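Local atomic coordinates of geranyl diphosphate synthase small subunit (Antirrhinum majus, PDB entry 3QKC), a protein that probably acts as the non-catalytic partner in a heteromeric prenyltransferase that joins dimethylallyl and isopentenyl diphosphate into geranyl diphosphate. Residues A[234-237]-A[238-241]; A[247-250]-A[251-255]. All coordinates share one frame; numbering follows the deposited sequence.

Contact 1: residues A[234-237]-A[238-241]; sequences KELA and VKEL
Lys239 reaches back over the preceding turn to Leu236 and Glu235. The bend at chi2 (-85°) turns its methylenes past the Glu235 carbonyl, and a second at chi4 sets the ammonium beside a methyl: NZ of Lys239 is 3.5 Å from CD2 of Leu236, the two side chains crossing at a slant. The 2.9 Å between Lys239 CG and Glu235 O is too short for comfort, and that part of the model is best treated as doubtful. Val238, the residue before, lays CG1 against Glu235 O at 3.3 Å.

Backbone bonds of the i to i+4 kind tie the two turns together. Val238 N gives its hydrogen to Lys234 O at 3.1 Å, and Lys239 N does the same to Glu235 O; the next two, from Glu240 N to Leu236 O and from Leu241 N to Ala237 O, are weak.

The carboxylates look elsewhere. Glu235 OE2 and Lys239 NZ stay 6.6 Å apart, while Glu235 pairs with Lys231 and Glu240 forms a salt bridge to Arg207 of helix 199-219. Ala237 packs on Phe208 and Val212 of that same helix. Chemically, then, the main chain supplies the polar bonding between these turns, whereas the carboxylates spend their charge on partners outside them, Glu240 thereby fastening the helix to its neighbour.

Contact 2: residues A[247-250]-A[251-255]; sequences EKIE and LIRGV
The guanidinium of Arg253 has the CG2 methyl of Ile249 over one face, 3.4 Å above the plane and shifted toward the rim, nearest to NH1. At its edge, close to the plane, sits a carboxylate oxygen: Glu250 OE2 is 3.4 Å from Arg253 NH1. This is a salt bridge whose hydrogen bond is weak, bent to 136° at the hydrogen; the two planes stand 80° apart, and a single oxygen meets a single nitrogen instead of the two groups pairing edge to edge. Arg253 runs extended from CG to NE alongside Ile249, whereas Glu250 folds at chi2 (51°) to bring its carboxylate up. Arg253 NE is buried with no polar partner in the model. Putting a leucine in place of Arg253 would probably leave the Glu250 carboxylate without its mate here and the Ile249 methyl without the flat surface it rests on.

Along the backbone, Ile252 N donates to Lys248 O at 2.9 Å, nearly straight, and Arg253 N and Gly254 N continue the series to Ile249 O and Glu250 O. Ile252 also sets CG1 against Lys248 O at 3.3 Å. Leu251 lies on Thr6 and Tyr9 of helix 5-24, and Ile252 on Ala55 and Leu59 of helix 48-59. With Glu247 at the N-cap position, these residues make up a short amphipathic helix near the end of the modelled chain, packed onto the all-helical fold of the isoprenyl diphosphate synthase family.

Contacts 1 and 2 belong to successive helices, 227-241 and 248-255, on the same side of the chain's centre, with their own centres about 12 Å apart. They meet directly. Leu241 CD1 of contact 1 packs against Arg253 CG of contact 2 at 3.6 Å, and Val238 CG2 comes within 3.9 Å of Arg253 NE; the arginine that bonds within its own helix thus also offers its stem, and the NE end of its guanidinium, to the helix before it. Both centres lie well out from the middle of the chain, about 19 and 18 Å respectively, and the second subunit of the assembly touches neither. Together they join the C-terminal helices to each other and to helices 199-219, 5-24 and 48-59.

Contact 1: residues A[234-237]-A[238-241]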
loop_
_atom_site.group_PDB
_atom_site.type_symbol
_atom_site.label_atom_id
_atom_site.label_comp_id
_atom_site.label_asym_id
_atom_site.label_seq_id
_atom_site.Cartn_x
_atom_site.Cartn_y
_atom_site.Cartn_z
ATOM N N LYS A 234 -12.378 21.606 18.363
ATOM C CA LYS A 234 -13.271 22.316 17.437
ATOM C C LYS A 234 -12.856 23.768 17.223
ATOM O O LYS A 234 -12.955 24.288 16.110
ATOM C CB LYS A 234 -14.724 22.267 17.919
ATOM C CG LYS A 234 -15.389 20.914 17.734
ATOM C CD LYS A 234 -16.899 21.022 17.837
ATOM C CE LYS A 234 -17.549 19.728 17.384
ATOM N NZ LYS A 234 -19.007 19.930 17.153
ATOM N N GLU A 235 -12.398 24.410 18.296
ATOM C CA GLU A 235 -11.940 25.800 18.243
ATOM C C GLU A 235 -10.683 25.933 17.394
ATOM O O GLU A 235 -10.561 26.877 16.619
ATOM C CB GLU A 235 -11.699 26.355 19.651
ATOM C CG GLU A 235 -12.980 26.582 20.437
ATOM C CD GLU A 235 -12.766 27.395 21.696
ATOM O OE1 GLU A 235 -13.378 28.480 21.797
ATOM O OE2 GLU A 235 -11.993 26.955 22.583
ATOM N N LEU A 236 -9.762 24.978 17.541
ATOM C CA LEU A 236 -8.551 24.938 16.722
ATOM C C LEU A 236 -8.877 24.723 15.248
ATOM O O LEU A 236 -8.224 25.298 14.373
ATOM C CB LEU A 236 -7.584 23.858 17.209
ATOM C CG LEU A 236 -6.888 24.064 18.552
ATOM C CD1 LEU A 236 -6.117 22.804 18.912
ATOM C CD2 LEU A 236 -5.964 25.286 18.538
ATOM N N ALA A 237 -9.894 23.903 14.982
ATOM C CA ALA A 237 -10.345 23.652 13.614
ATOM C C ALA A 237 -10.808 24.954 12.972
ATOM O O ALA A 237 -10.425 25.266 11.841
ATOM C CB ALA A 237 -11.449 22.607 13.590
ATOM N N VAL A 238 -11.601 25.729 13.708
ATOM C CA VAL A 238 -12.061 27.021 13.214
ATOM C C VAL A 238 -10.877 27.959 12.901
ATOM O O VAL A 238 -10.843 28.556 11.826
ATOM C CB VAL A 238 -13.154 27.658 14.139
ATOM C CG1 VAL A 238 -12.605 28.834 14.973
ATOM C CG2 VAL A 238 -14.332 28.120 13.303
ATOM N N LYS A 239 -9.894 28.033 13.804
ATOM C CA LYS A 239 -8.719 28.905 13.623
ATOM C C LYS A 239 -8.110 28.727 12.242
ATOM O O LYS A 239 -7.879 29.712 11.529
ATOM C CB LYS A 239 -7.613 28.626 14.658
ATOM C CG LYS A 239 -8.064 28.266 16.061
ATOM C CD LYS A 239 -8.352 29.481 16.930
ATOM C CE LYS A 239 -8.263 29.116 18.417
ATOM N NZ LYS A 239 -6.877 28.704 18.829
ATOM N N GLU A 240 -7.847 27.467 11.883
ATOM C CA GLU A 240 -7.236 27.126 10.604
ATOM C C GLU A 240 -8.081 27.606 9.425
ATOM O O GLU A 240 -7.552 28.106 8.434
ATOM C CB GLU A 240 -6.962 25.615 10.511
ATOM C CG GLU A 240 -6.019 25.051 11.596
ATOM C CD GLU A 240 -4.621 25.679 11.597
ATOM O OE1 GLU A 240 -4.257 26.370 10.624
ATOM O OE2 GLU A 240 -3.871 25.464 12.572
ATOM N N LEU A 241 -9.398 27.489 9.556
ATOM C CA LEU A 241 -10.315 27.897 8.498
ATOM C C LEU A 241 -10.279 29.388 8.159
ATOM O O LEU A 241 -10.493 29.765 7.007
ATOM C CB LEU A 241 -11.743 27.468 8.832
ATOM C CG LEU A 241 -11.991 25.976 8.630
ATOM C CD1 LEU A 241 -13.475 25.678 8.704
ATOM C CD2 LEU A 241 -11.408 25.490 7.293
#

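Contact 2: residues A[247-250]-A[251-255]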
loop_
_atom_site.group_PDB
_atom_site.type_symbol
_atom_site.label_atom_id
_atom_site.label_comp_id
_atom_site.label_asym_id
_atom_site.label_seq_id
_atom_site.Cartn_x
_atom_site.Cartn_y
_atom_site.Cartn_z
ATOM N N GLU A 247 -17.602 30.601 1.053
ATOM C CA GLU A 247 -18.894 29.912 1.211
ATOM C C GLU A 247 -18.799 28.381 1.267
ATOM O O GLU A 247 -19.655 27.731 1.872
ATOM C CB GLU A 247 -19.880 30.353 0.126
ATOM C CG GLU A 247 -21.338 30.356 0.550
ATOM C CD GLU A 247 -22.257 30.692 -0.604
ATOM O OE1 GLU A 247 -23.059 29.812 -0.985
ATOM O OE2 GLU A 247 -22.166 31.825 -1.139
ATOM N N LYS A 248 -17.772 27.802 0.638
ATOM C CA LYS A 248 -17.436 26.397 0.884
ATOM C C LYS A 248 -17.024 26.266 2.344
ATOM O O LYS A 248 -17.216 25.220 2.962
ATOM C CB LYS A 248 -16.311 25.908 -0.035
ATOM C CG LYS A 248 -16.724 25.718 -1.492
ATOM C CD LYS A 248 -17.495 24.418 -1.710
ATOM C CE LYS A 248 -17.923 24.262 -3.156
ATOM N NZ LYS A 248 -19.011 25.218 -3.519
ATOM N N ILE A 249 -16.482 27.357 2.890
ATOM C CA ILE A 249 -16.163 27.452 4.314
ATOM C C ILE A 249 -17.375 27.130 5.192
ATOM O O ILE A 249 -17.249 26.386 6.169
ATOM C CB ILE A 249 -15.530 28.833 4.676
ATOM C CG1 ILE A 249 -14.000 28.729 4.609
ATOM C CG2 ILE A 249 -15.992 29.327 6.050
ATOM C CD1 ILE A 249 -13.234 29.624 5.587
ATOM N N GLU A 250 -18.537 27.675 4.831
ATOM C CA GLU A 250 -19.770 27.460 5.596
ATOM C C GLU A 250 -20.264 26.021 5.560
ATOM O O GLU A 250 -20.734 25.505 6.570
ATOM C CB GLU A 250 -20.877 28.417 5.138
ATOM C CG GLU A 250 -21.080 29.613 6.059
ATOM C CD GLU A 250 -19.786 30.359 6.372
ATOM O OE1 GLU A 250 -19.051 30.729 5.427
ATOM O OE2 GLU A 250 -19.508 30.573 7.574
ATOM N N LEU A 251 -20.160 25.388 4.394
ATOM C CA LEU A 251 -20.578 24.004 4.213
ATOM C C LEU A 251 -19.643 23.038 4.956
ATOM O O LEU A 251 -20.107 22.097 5.616
ATOM C CB LEU A 251 -20.666 23.653 2.722
ATOM C CG LEU A 251 -21.658 24.427 1.832
ATOM C CD1 LEU A 251 -21.443 24.081 0.361
ATOM C CD2 LEU A 251 -23.101 24.172 2.212
ATOM N N ILE A 252 -18.337 23.291 4.870
ATOM C CA ILE A 252 -17.344 22.516 5.628
ATOM C C ILE A 252 -17.565 22.658 7.147
ATOM O O ILE A 252 -17.600 21.653 7.865
ATOM C CB ILE A 252 -15.881 22.869 5.214
ATOM C CG1 ILE A 252 -15.613 22.446 3.764
ATOM C CG2 ILE A 252 -14.872 22.176 6.139
ATOM C CD1 ILE A 252 -14.435 23.168 3.104
ATOM N N ARG A 253 -17.743 23.894 7.623
ATOM C CA ARG A 253 -18.098 24.133 9.029
ATOM C C ARG A 253 -19.369 23.385 9.419
ATOM O O ARG A 253 -19.457 22.813 10.518
ATOM C CB ARG A 253 -18.245 25.627 9.330
ATOM C CG ARG A 253 -16.924 26.320 9.638
ATOM C CD ARG A 253 -17.070 27.844 9.654
ATOM N NE ARG A 253 -15.760 28.495 9.730
ATOM C CZ ARG A 253 -15.538 29.795 9.542
ATOM N NH1 ARG A 253 -16.544 30.613 9.262
ATOM N NH2 ARG A 253 -14.302 30.273 9.634
ATOM N N GLY A 254 -20.338 23.380 8.506
ATOM C CA GLY A 254 -21.569 22.609 8.673
ATOM C C GLY A 254 -21.340 21.109 8.767
ATOM O O GLY A 254 -21.794 20.479 9.707
ATOM N N VAL A 255 -20.622 20.545 7.795
ATOM C CA VAL A 255 -20.327 19.102 7.761
ATOM C C VAL A 255 -19.730 18.625 9.089
ATOM O O VAL A 255 -20.038 17.529 9.555
ATOM C CB VAL A 255 -19.400 18.720 6.550
ATOM C CG1 VAL A 255 -18.819 17.305 6.690
ATOM C CG2 VAL A 255 -20.147 18.864 5.212
#